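Local structure of mannitol dehydrogenase (Helicobacter pylori, 3TWO) at residues B[36-41]-B[338-343]; B[155-160]-B[311-316]. The protein probably catalyses the NADP(H)-dependent interconversion of cinnamyl alcohols and the corresponding aldehydes, as a zinc-containing member of the medium-chain alcohol dehydrogenase family. All coordinates share one frame; numbering follows the deposited sequence.

Contact 1: B[36-41]-B[338-343]. With NDP (NADPH dihydro-nicotinamide-adenine-dinucleotide phosphate), chain F.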
ATOM      1  N   ILE B  36      21.456  21.863 -25.207  1.00 30.10           N
ATOM      2  CA  ILE B  36      20.342  20.913 -25.268  1.00 28.65           C
ATOM      3  C   ILE B  36      19.940  20.618 -26.724  1.00 29.28           C
ATOM      4  O   ILE B  36      19.645  21.538 -27.496  1.00 29.32           O
ATOM      5  CB  ILE B  36      19.156  21.432 -24.482  1.00 28.16           C
ATOM      6  CG1 ILE B  36      19.509  21.506 -22.988  1.00 24.56           C
ATOM      7  CG2 ILE B  36      17.906  20.543 -24.690  1.00 26.58           C
ATOM      8  CD1 ILE B  36      18.370  22.070 -22.116  1.00 27.51           C
ATOM      9  N   LEU B  37      19.963  19.342 -27.103  1.00 29.04           N
ATOM     10  CA  LEU B  37      19.651  18.925 -28.487  1.00 28.87           C
ATOM     11  C   LEU B  37      18.194  18.440 -28.560  1.00 28.22           C
ATOM     12  O   LEU B  37      17.428  18.837 -29.466  1.00 30.00           O
ATOM     13  CB  LEU B  37      20.661  17.858 -29.011  1.00 29.12           C
ATOM     14  CG  LEU B  37      22.185  18.181 -29.153  1.00 31.62           C
ATOM     15  CD1 LEU B  37      22.813  17.272 -30.209  1.00 32.64           C
ATOM     16  CD2 LEU B  37      22.440  19.538 -29.587  1.00 32.89           C
ATOM     17  N   TYR B  38      17.784  17.621 -27.602  1.00 26.86           N
ATOM     18  CA  TYR B  38      16.416  17.085 -27.566  1.00 27.12           C
ATOM     19  C   TYR B  38      15.794  17.203 -26.184  1.00 28.46           C
ATOM     20  O   TYR B  38      16.492  17.012 -25.164  1.00 27.76           O
ATOM     21  CB  TYR B  38      16.377  15.633 -28.034  1.00 25.80           C
ATOM     22  CG  TYR B  38      16.912  15.508 -29.471  1.00 29.27           C
ATOM     23  CD1 TYR B  38      18.270  15.179 -29.714  1.00 30.07           C
ATOM     24  CD2 TYR B  38      16.080  15.798 -30.577  1.00 28.92           C
ATOM     25  CE1 TYR B  38      18.802  15.092 -31.053  1.00 30.57           C
ATOM     26  CE2 TYR B  38      16.582  15.719 -31.920  1.00 31.45           C
ATOM     27  CZ  TYR B  38      17.954  15.379 -32.122  1.00 32.69           C
ATOM     28  OH  TYR B  38      18.438  15.282 -33.381  1.00 36.02           O
ATOM     29  N   ALA B  39      14.491  17.573 -26.165  1.00 28.24           N
ATOM     30  CA  ALA B  39      13.764  17.730 -24.920  1.00 27.04           C
ATOM     31  C   ALA B  39      12.453  16.970 -25.031  1.00 26.72           C
ATOM     32  O   ALA B  39      11.588  17.335 -25.843  1.00 25.93           O
ATOM     33  CB  ALA B  39      13.523  19.182 -24.598  1.00 25.96           C
ATOM     34  N   GLY B  40      12.362  15.861 -24.277  1.00 25.74           N
ATOM     35  CA  GLY B  40      11.095  15.115 -24.096  1.00 24.59           C
ATOM     36  C   GLY B  40      10.048  15.921 -23.355  1.00 25.05           C
ATOM     37  O   GLY B  40      10.369  16.741 -22.451  1.00 24.28           O
ATOM     38  N   ILE B  41       8.783  15.715 -23.748  1.00 25.22           N
ATOM     39  CA  ILE B  41       7.666  16.290 -23.018  1.00 24.69           C
ATOM     40  C   ILE B  41       7.059  15.180 -22.172  1.00 25.24           C
ATOM     41  O   ILE B  41       6.632  14.180 -22.710  1.00 24.10           O
ATOM     42  CB  ILE B  41       6.597  16.805 -23.990  1.00 26.22           C
ATOM     43  CG1 ILE B  41       7.147  17.968 -24.829  1.00 24.58           C
ATOM     44  CG2 ILE B  41       5.254  17.127 -23.249  1.00 23.87           C
ATOM     45  CD1 ILE B  41       6.140  18.444 -25.832  1.00 24.07           C
ATOM     46  N   ARG B 338       5.644   9.321 -26.841  1.00 26.92           N
ATOM     47  CA  ARG B 338       6.353  10.536 -26.411  1.00 27.93           C
ATOM     48  C   ARG B 338       6.458  11.520 -27.555  1.00 28.52           C
ATOM     49  O   ARG B 338       6.750  11.104 -28.704  1.00 30.77           O
ATOM     50  CB  ARG B 338       7.759  10.210 -25.835  1.00 27.50           C
ATOM     51  CG  ARG B 338       7.754  10.026 -24.303  1.00 26.92           C
ATOM     52  CD  ARG B 338       7.797  11.401 -23.618  1.00 25.27           C
ATOM     53  NE  ARG B 338       7.971  11.340 -22.174  1.00 26.39           N
ATOM     54  CZ  ARG B 338       6.988  11.167 -21.290  1.00 26.70           C
ATOM     55  NH1 ARG B 338       5.746  10.920 -21.704  1.00 23.09           N
ATOM     56  NH2 ARG B 338       7.275  11.161 -19.993  1.00 23.62           N
ATOM     57  N   TYR B 339       6.249  12.807 -27.244  1.00 28.58           N
ATOM     58  CA  TYR B 339       6.707  13.932 -28.113  1.00 28.08           C
ATOM     59  C   TYR B 339       8.108  14.363 -27.689  1.00 28.70           C
ATOM     60  O   TYR B 339       8.438  14.379 -26.463  1.00 28.34           O
ATOM     61  CB  TYR B 339       5.784  15.160 -28.027  1.00 27.50           C
ATOM     62  CG  TYR B 339       4.408  14.941 -28.643  1.00 28.37           C
ATOM     63  CD1 TYR B 339       3.282  14.694 -27.826  1.00 28.15           C
ATOM     64  CD2 TYR B 339       4.232  14.939 -30.030  1.00 28.58           C
ATOM     65  CE1 TYR B 339       2.015  14.497 -28.396  1.00 27.71           C
ATOM     66  CE2 TYR B 339       2.984  14.729 -30.611  1.00 28.99           C
ATOM     67  CZ  TYR B 339       1.893  14.521 -29.797  1.00 30.42           C
ATOM     68  OH  TYR B 339       0.679  14.302 -30.370  1.00 32.48           O
ATOM     69  N   VAL B 340       8.948  14.674 -28.685  1.00 27.77           N
ATOM     70  CA  VAL B 340      10.276  15.160 -28.375  1.00 27.59           C
ATOM     71  C   VAL B 340      10.574  16.424 -29.188  1.00 29.02           C
ATOM     72  O   VAL B 340      10.354  16.446 -30.423  1.00 28.89           O
ATOM     73  CB  VAL B 340      11.342  14.128 -28.629  1.00 27.45           C
ATOM     74  CG1 VAL B 340      12.696  14.804 -28.491  1.00 26.21           C
ATOM     75  CG2 VAL B 340      11.210  12.929 -27.657  1.00 22.91           C
ATOM     76  N   ILE B 341      11.052  17.467 -28.502  1.00 28.60           N
ATOM     77  CA  ILE B 341      11.325  18.747 -29.177  1.00 28.75           C
ATOM     78  C   ILE B 341      12.728  18.756 -29.742  1.00 29.58           C
ATOM     79  O   ILE B 341      13.695  18.463 -29.053  1.00 29.61           O
ATOM     80  CB  ILE B 341      11.159  19.973 -28.260  1.00 29.07           C
ATOM     81  CG1 ILE B 341       9.744  20.018 -27.623  1.00 28.61           C
ATOM     82  CG2 ILE B 341      11.462  21.266 -29.061  1.00 30.34           C
ATOM     83  CD1 ILE B 341       9.656  20.933 -26.424  1.00 28.71           C
ATOM     84  N   ASP B 342      12.832  19.091 -31.012  1.00 30.45           N
ATOM     85  CA  ASP B 342      14.140  19.189 -31.614  1.00 31.44           C
ATOM     86  C   ASP B 342      14.607  20.633 -31.374  1.00 31.76           C
ATOM     87  O   ASP B 342      14.164  21.585 -32.038  1.00 30.98           O
ATOM     88  CB  ASP B 342      14.050  18.731 -33.086  1.00 32.51           C
ATOM     89  CG  ASP B 342      15.285  19.055 -33.885  1.00 34.52           C
ATOM     90  OD1 ASP B 342      16.132  19.842 -33.441  1.00 33.21           O
ATOM     91  OD2 ASP B 342      15.358  18.535 -34.994  1.00 39.80           O
ATOM     92  N   MET B 343      15.430  20.781 -30.335  1.00 31.65           N
ATOM     93  CA  MET B 343      15.761  22.082 -29.823  1.00 33.25           C
ATOM     94  C   MET B 343      16.641  22.919 -30.756  1.00 34.42           C
ATOM     95  O   MET B 343      16.407  24.134 -30.906  1.00 33.58           O
ATOM     96  CB  MET B 343      16.373  22.012 -28.420  1.00 34.27           C
ATOM     97  CG  MET B 343      16.257  23.317 -27.686  1.00 35.04           C
ATOM     98  SD  MET B 343      14.521  23.674 -27.256  1.00 43.06           S
ATOM     99  CE  MET B 343      13.928  22.072 -26.844  1.00 29.04           C
TER
HETATM  100  PA  NDP F 602       1.067  10.597 -21.063  1.00 22.95           P
HETATM  101  O1A NDP F 602      -0.261  11.190 -21.289  1.00 23.98           O
HETATM  102  O2A NDP F 602       1.978   9.919 -22.154  1.00 22.23           O
HETATM  103  O5B NDP F 602       0.393   9.119 -20.915  1.00 18.73           O
HETATM  104  C5B NDP F 602      -0.843   8.868 -20.056  1.00 22.07           C
HETATM  105  C4B NDP F 602      -1.577   7.667 -20.639  1.00 24.96           C
HETATM  106  O4B NDP F 602      -2.667   7.101 -19.798  1.00 25.16           O
HETATM  107  C3B NDP F 602      -2.199   8.075 -21.994  1.00 23.70           C
HETATM  108  O3B NDP F 602      -1.870   7.014 -22.970  1.00 23.91           O
HETATM  109  C2B NDP F 602      -3.718   8.090 -21.675  1.00 22.89           C
HETATM  110  O2B NDP F 602      -4.392   7.726 -22.895  1.00 25.27           O
HETATM  111  C1B NDP F 602      -3.854   6.915 -20.678  1.00 23.88           C
HETATM  112  N9A NDP F 602      -4.950   7.096 -19.698  1.00 24.84           N
HETATM  113  C8A NDP F 602      -5.386   8.284 -19.222  1.00 22.01           C
HETATM  114  N7A NDP F 602      -6.328   8.017 -18.332  1.00 25.59           N
HETATM  115  C5A NDP F 602      -6.485   6.699 -18.244  1.00 21.63           C
HETATM  116  C6A NDP F 602      -7.310   5.885 -17.490  1.00 24.86           C
HETATM  117  N6A NDP F 602      -8.238   6.367 -16.595  1.00 25.24           N
HETATM  118  N1A NDP F 602      -7.190   4.577 -17.686  1.00 23.55           N
HETATM  119  C2A NDP F 602      -6.319   4.039 -18.513  1.00 24.21           C
HETATM  120  N3A NDP F 602      -5.514   4.786 -19.229  1.00 24.17           N
HETATM  121  C4A NDP F 602      -5.601   6.123 -19.112  1.00 22.90           C
HETATM  122  O3  NDP F 602       1.587  10.516 -19.575  1.00 23.21           O
HETATM  123  PN  NDP F 602       3.000  10.151 -19.123  1.00 23.94           P
HETATM  124  O1N NDP F 602       3.325   8.733 -19.396  1.00 25.77           O
HETATM  125  O2N NDP F 602       4.105  11.180 -19.479  1.00 24.60           O
HETATM  126  O5D NDP F 602       2.846  10.342 -17.568  1.00 21.35           O
HETATM  127  C5D NDP F 602       1.688   9.649 -16.892  1.00 17.90           C
HETATM  128  C4D NDP F 602       1.555  10.139 -15.389  1.00 18.11           C
HETATM  129  O4D NDP F 602       2.816   9.741 -14.818  1.00 19.25           O
HETATM  130  C3D NDP F 602       1.422  11.672 -15.178  1.00 19.29           C
HETATM  131  O3D NDP F 602       0.486  11.904 -14.090  1.00 20.85           O
HETATM  132  C2D NDP F 602       2.879  12.061 -14.838  1.00 20.46           C
HETATM  133  O2D NDP F 602       2.902  13.185 -14.029  1.00 20.71           O
HETATM  134  C1D NDP F 602       3.298  10.835 -13.993  1.00 21.96           C
HETATM  135  N1N NDP F 602       4.779  10.707 -13.774  1.00 23.42           N
HETATM  136  C2N NDP F 602       5.227  10.316 -12.492  1.00 26.26           C
HETATM  137  C3N NDP F 602       6.580  10.180 -12.231  1.00 25.22           C
HETATM  138  C7N NDP F 602       7.020   9.670 -10.859  1.00 26.91           C
HETATM  139  O7N NDP F 602       6.240   9.021 -10.143  1.00 25.37           O
HETATM  140  N7N NDP F 602       8.327   9.744 -10.635  1.00 21.73           N
HETATM  141  C4N NDP F 602       7.517  10.476 -13.248  1.00 27.05           C
HETATM  142  C5N NDP F 602       7.082  10.833 -14.557  1.00 22.11           C
HETATM  143  C6N NDP F 602       5.735  10.963 -14.824  1.00 20.61           C
HETATM  144  P2B NDP F 602      -5.694   8.428 -23.402  1.00 24.32           P
HETATM  145  O1X NDP F 602      -5.365   8.781 -24.969  1.00 23.87           O
HETATM  146  O2X NDP F 602      -6.858   7.577 -23.134  1.00 23.96           O
HETATM  147  O3X NDP F 602      -5.798   9.830 -22.660  1.00 26.69           O
HETATM  148  O   HOH W   1       5.034  13.690 -24.858  1.00 20.45           O

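Contact 2: B[155-160]-B[311-316]. With ZN (zinc ion), chain G.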
ATOM      1  N   VAL B 155      16.972   8.964 -26.768  1.00 29.80           N
ATOM      2  CA  VAL B 155      17.588   8.881 -25.463  1.00 28.42           C
ATOM      3  C   VAL B 155      16.854   9.794 -24.476  1.00 27.59           C
ATOM      4  O   VAL B 155      16.674   9.408 -23.325  1.00 28.38           O
ATOM      5  CB  VAL B 155      19.105   9.251 -25.508  1.00 28.45           C
ATOM      6  CG1 VAL B 155      19.693   9.489 -24.087  1.00 26.39           C
ATOM      7  CG2 VAL B 155      19.896   8.158 -26.235  1.00 26.67           C
ATOM      8  N   ALA B 156      16.448  10.985 -24.918  1.00 26.05           N
ATOM      9  CA  ALA B 156      15.948  12.026 -24.016  1.00 25.82           C
ATOM     10  C   ALA B 156      14.843  11.543 -23.050  1.00 24.41           C
ATOM     11  O   ALA B 156      14.913  11.817 -21.844  1.00 24.64           O
ATOM     12  CB  ALA B 156      15.519  13.341 -24.840  1.00 25.95           C
ATOM     13  N   PRO B 157      13.830  10.809 -23.549  1.00 24.23           N
ATOM     14  CA  PRO B 157      12.775  10.434 -22.572  1.00 24.29           C
ATOM     15  C   PRO B 157      13.201   9.308 -21.656  1.00 25.54           C
ATOM     16  O   PRO B 157      12.505   9.051 -20.676  1.00 25.65           O
ATOM     17  CB  PRO B 157      11.570   9.989 -23.450  1.00 24.84           C
ATOM     18  CG  PRO B 157      11.822  10.606 -24.844  1.00 23.00           C
ATOM     19  CD  PRO B 157      13.386  10.614 -24.949  1.00 24.64           C
ATOM     20  N   LEU B 158      14.332   8.642 -21.937  1.00 25.23           N
ATOM     21  CA  LEU B 158      14.848   7.696 -20.954  1.00 26.14           C
ATOM     22  C   LEU B 158      15.079   8.419 -19.651  1.00 27.05           C
ATOM     23  O   LEU B 158      14.945   7.798 -18.595  1.00 27.03           O
ATOM     24  CB  LEU B 158      16.175   7.053 -21.381  1.00 26.56           C
ATOM     25  CG  LEU B 158      16.162   6.287 -22.656  1.00 26.87           C
ATOM     26  CD1 LEU B 158      17.646   5.929 -23.105  1.00 29.32           C
ATOM     27  CD2 LEU B 158      15.267   5.093 -22.520  1.00 25.12           C
ATOM     28  N   LEU B 159      15.416   9.735 -19.712  1.00 27.17           N
ATOM     29  CA  LEU B 159      15.784  10.462 -18.497  1.00 26.89           C
ATOM     30  C   LEU B 159      14.667  10.585 -17.498  1.00 26.78           C
ATOM     31  O   LEU B 159      14.942  10.832 -16.336  1.00 27.38           O
ATOM     32  CB  LEU B 159      16.422  11.829 -18.777  1.00 26.61           C
ATOM     33  CG  LEU B 159      17.918  11.880 -19.176  1.00 28.07           C
ATOM     34  CD1 LEU B 159      18.753  11.680 -17.894  1.00 29.64           C
ATOM     35  CD2 LEU B 159      18.296  10.850 -20.227  1.00 28.33           C
ATOM     36  N   CYS B 160      13.410  10.444 -17.923  1.00 26.81           N
ATOM     37  CA  CYS B 160      12.303  10.400 -16.944  1.00 27.06           C
ATOM     38  C   CYS B 160      11.364   9.237 -17.141  1.00 26.13           C
ATOM     39  O   CYS B 160      11.232   8.444 -16.265  1.00 28.00           O
ATOM     40  CB  CYS B 160      11.470  11.660 -16.948  1.00 27.03           C
ATOM     41  SG  CYS B 160      10.220  11.537 -15.665  1.00 30.04           S
ATOM     42  N   ILE B 311      16.458  -0.614 -26.298  1.00 29.98           N
ATOM     43  CA  ILE B 311      15.139  -0.386 -25.783  1.00 29.97           C
ATOM     44  C   ILE B 311      14.934   1.138 -25.675  1.00 30.48           C
ATOM     45  O   ILE B 311      15.501   1.795 -24.789  1.00 30.36           O
ATOM     46  CB  ILE B 311      15.028  -0.997 -24.391  1.00 29.10           C
ATOM     47  CG1 ILE B 311      15.243  -2.504 -24.477  1.00 29.25           C
ATOM     48  CG2 ILE B 311      13.659  -0.717 -23.774  1.00 30.56           C
ATOM     49  CD1 ILE B 311      15.312  -3.242 -23.075  1.00 28.42           C
ATOM     50  N   TYR B 312      14.151   1.692 -26.602  1.00 29.93           N
ATOM     51  CA  TYR B 312      13.919   3.100 -26.679  1.00 30.00           C
ATOM     52  C   TYR B 312      12.436   3.458 -26.729  1.00 29.86           C
ATOM     53  O   TYR B 312      11.618   2.685 -27.250  1.00 28.33           O
ATOM     54  CB  TYR B 312      14.576   3.645 -27.928  1.00 30.76           C
ATOM     55  CG  TYR B 312      16.080   3.613 -27.905  1.00 31.66           C
ATOM     56  CD1 TYR B 312      16.806   2.718 -28.726  1.00 30.22           C
ATOM     57  CD2 TYR B 312      16.786   4.474 -27.070  1.00 29.45           C
ATOM     58  CE1 TYR B 312      18.243   2.719 -28.731  1.00 31.58           C
ATOM     59  CE2 TYR B 312      18.176   4.489 -27.079  1.00 32.09           C
ATOM     60  CZ  TYR B 312      18.888   3.621 -27.907  1.00 32.60           C
ATOM     61  OH  TYR B 312      20.250   3.693 -27.845  1.00 37.05           O
ATOM     62  N   PRO B 313      12.075   4.642 -26.166  1.00 29.83           N
ATOM     63  CA  PRO B 313      10.709   5.187 -26.396  1.00 28.97           C
ATOM     64  C   PRO B 313      10.373   5.360 -27.869  1.00 29.71           C
ATOM     65  O   PRO B 313      11.256   5.596 -28.752  1.00 29.49           O
ATOM     66  CB  PRO B 313      10.753   6.578 -25.742  1.00 29.32           C
ATOM     67  CG  PRO B 313      12.264   6.917 -25.679  1.00 29.96           C
ATOM     68  CD  PRO B 313      12.929   5.573 -25.391  1.00 29.29           C
ATOM     69  N   GLU B 314       9.096   5.223 -28.128  1.00 30.58           N
ATOM     70  CA  GLU B 314       8.456   5.563 -29.394  1.00 32.78           C
ATOM     71  C   GLU B 314       8.240   7.079 -29.332  1.00 32.53           C
ATOM     72  O   GLU B 314       7.533   7.590 -28.444  1.00 32.33           O
ATOM     73  CB  GLU B 314       7.079   4.904 -29.412  1.00 33.21           C
ATOM     74  CG  GLU B 314       7.101   3.414 -29.315  1.00 37.82           C
ATOM     75  CD  GLU B 314       7.710   2.863 -30.551  1.00 44.64           C
ATOM     76  OE1 GLU B 314       7.206   3.262 -31.635  1.00 48.88           O
ATOM     77  OE2 GLU B 314       8.702   2.092 -30.455  1.00 44.09           O
ATOM     78  N   ILE B 315       8.839   7.804 -30.251  1.00 32.09           N
ATOM     79  CA  ILE B 315       8.788   9.264 -30.151  1.00 32.19           C
ATOM     80  C   ILE B 315       8.296   9.850 -31.439  1.00 32.86           C
ATOM     81  O   ILE B 315       8.407   9.223 -32.506  1.00 32.08           O
ATOM     82  CB  ILE B 315      10.158   9.900 -29.801  1.00 31.64           C
ATOM     83  CG1 ILE B 315      11.155   9.644 -30.945  1.00 34.06           C
ATOM     84  CG2 ILE B 315      10.734   9.238 -28.554  1.00 29.58           C
ATOM     85  CD1 ILE B 315      11.693  10.875 -31.502  1.00 36.33           C
ATOM     86  N   ASP B 316       7.740  11.054 -31.308  1.00 32.72           N
ATOM     87  CA  ASP B 316       7.390  11.895 -32.422  1.00 34.20           C
ATOM     88  C   ASP B 316       8.090  13.246 -32.241  1.00 33.24           C
ATOM     89  O   ASP B 316       7.821  13.937 -31.272  1.00 32.11           O
ATOM     90  CB  ASP B 316       5.864  12.101 -32.438  1.00 34.20           C
ATOM     91  CG  ASP B 316       5.103  10.844 -32.880  1.00 42.95           C
ATOM     92  OD1 ASP B 316       4.279  10.299 -32.077  1.00 51.23           O
ATOM     93  OD2 ASP B 316       5.328  10.356 -34.032  1.00 50.04           O
TER
HETATM   94 ZN    ZN G 349       8.589  13.303 -15.745  1.00 67.89          ZN

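Contact 1: B[36-41]-B[338-343]
A39 and I341 form the hydrogen-bonded pair at the middle of an antiparallel strand pairing. I341 N bonds A39 O at 2.7 Å, and A39 N bonds I341 O in return. I41 N to Y339 O and M343 N to L37 O extend the ladder in both directions. The I341 carbonyl also takes a CA-H...O contact from Y38, at 3.4 Å from Y38 CA. This pairing joins a GroES-like domain strand to the last strand, bringing R338 to the NADPH diphosphate.

The apolar contacts lie on both faces. M343 bends at chi2 and chi3 and brings CE to 3.7 Å from A39 CB. On the face of Y38 and V340, Y38 CB meets V340 CG1 at 3.8 Å. The Y38 ring runs side by side with D342, its plane 53° from the carboxylate. D342 OD1 caps K345 N at the start of the C-terminal helix. I41 CD1 reaches Y339 CB at 4.0 Å.

The polar end is at the cofactor. R338 NH1 donates to NADPH O2N at 2.8 Å, and NH2 adds a weak bond to the same oxygen. I41 O stands 3.0 Å above the guanidinium plane, over one face toward the rim. A water accepts from Y339 N and donates to I41 O. NE forms a salt bridge with E65, giving the cofactor-binding guanidinium a second negative partner.

L37 and Y38 form a classic bulge opposite A67 of strand 65-73. Strand 338-342 lies between strand 31-40 and the parallel strand 315-318, with helix 323-331 packed on I41 and I341.

Contact 2: B[155-160]-B[311-316]
P157 and P313 face each other with CA atoms 6.8 Å apart, where 155-160, which runs into helix 158-171, meets the loop leading into strand 315-318, and no hydrogen bond joins the two backbones. The P157 and P313 rings cross obliquely. Their CG atoms meet at 3.8 Å, and P157 CB and CD also lie near P313 CG. I315 approaches the same proline at about a right angle, with CG2 4.1 Å from P157 CG. Its chi1 of 65° puts CG1 between the backbone N and the carbonyl carbon, while CG2 stands anti to the carbonyl carbon.

L158 brings its two methyl groups to different neighbours. CD2 packs on P313 CD at 3.7 Å, and CD1 comes within 4.3 Å of Y312 CE2. V155 lies side by side with Y312, and its CG2 is 4.1 Å from the same ring carbon. Helix 187-198 adds Y195 against L158 and M191 against P313.

C160 takes no part in this packing. Its SG, anti to the backbone N, binds zinc at 2.4 Å, and C42 and H64 bind the same ion. The contact joins the segment that carries this zinc ligand to the chain leaving the Rossmann-type nucleotide-binding region. Between side chains every contact is apolar, and no hydrogen bond crosses the segments. Shape and burial hold it, without directional bonds.

From the N terminus, strand 31-40 supplies the first half of contact 1. Segment 155-160 follows, and the chain then runs through the parallel nucleotide-binding sheet. It returns at 311-316, where contact 2 closes a loop of 150 residues. Strand 338-342 then closes the longer loop of contact 1, so contact 2 is nested inside it. The two meet directly: strands 315-318 and 338-342 are parallel neighbours, with probable hydrogen bonds from D316 N to R338 O and from V340 N to D316 O. P157 also packs on V340. Contact 1 ties the GroES-like part, and contact 2 the zinc-ligand segment, to the chain returning from the nucleotide-binding part.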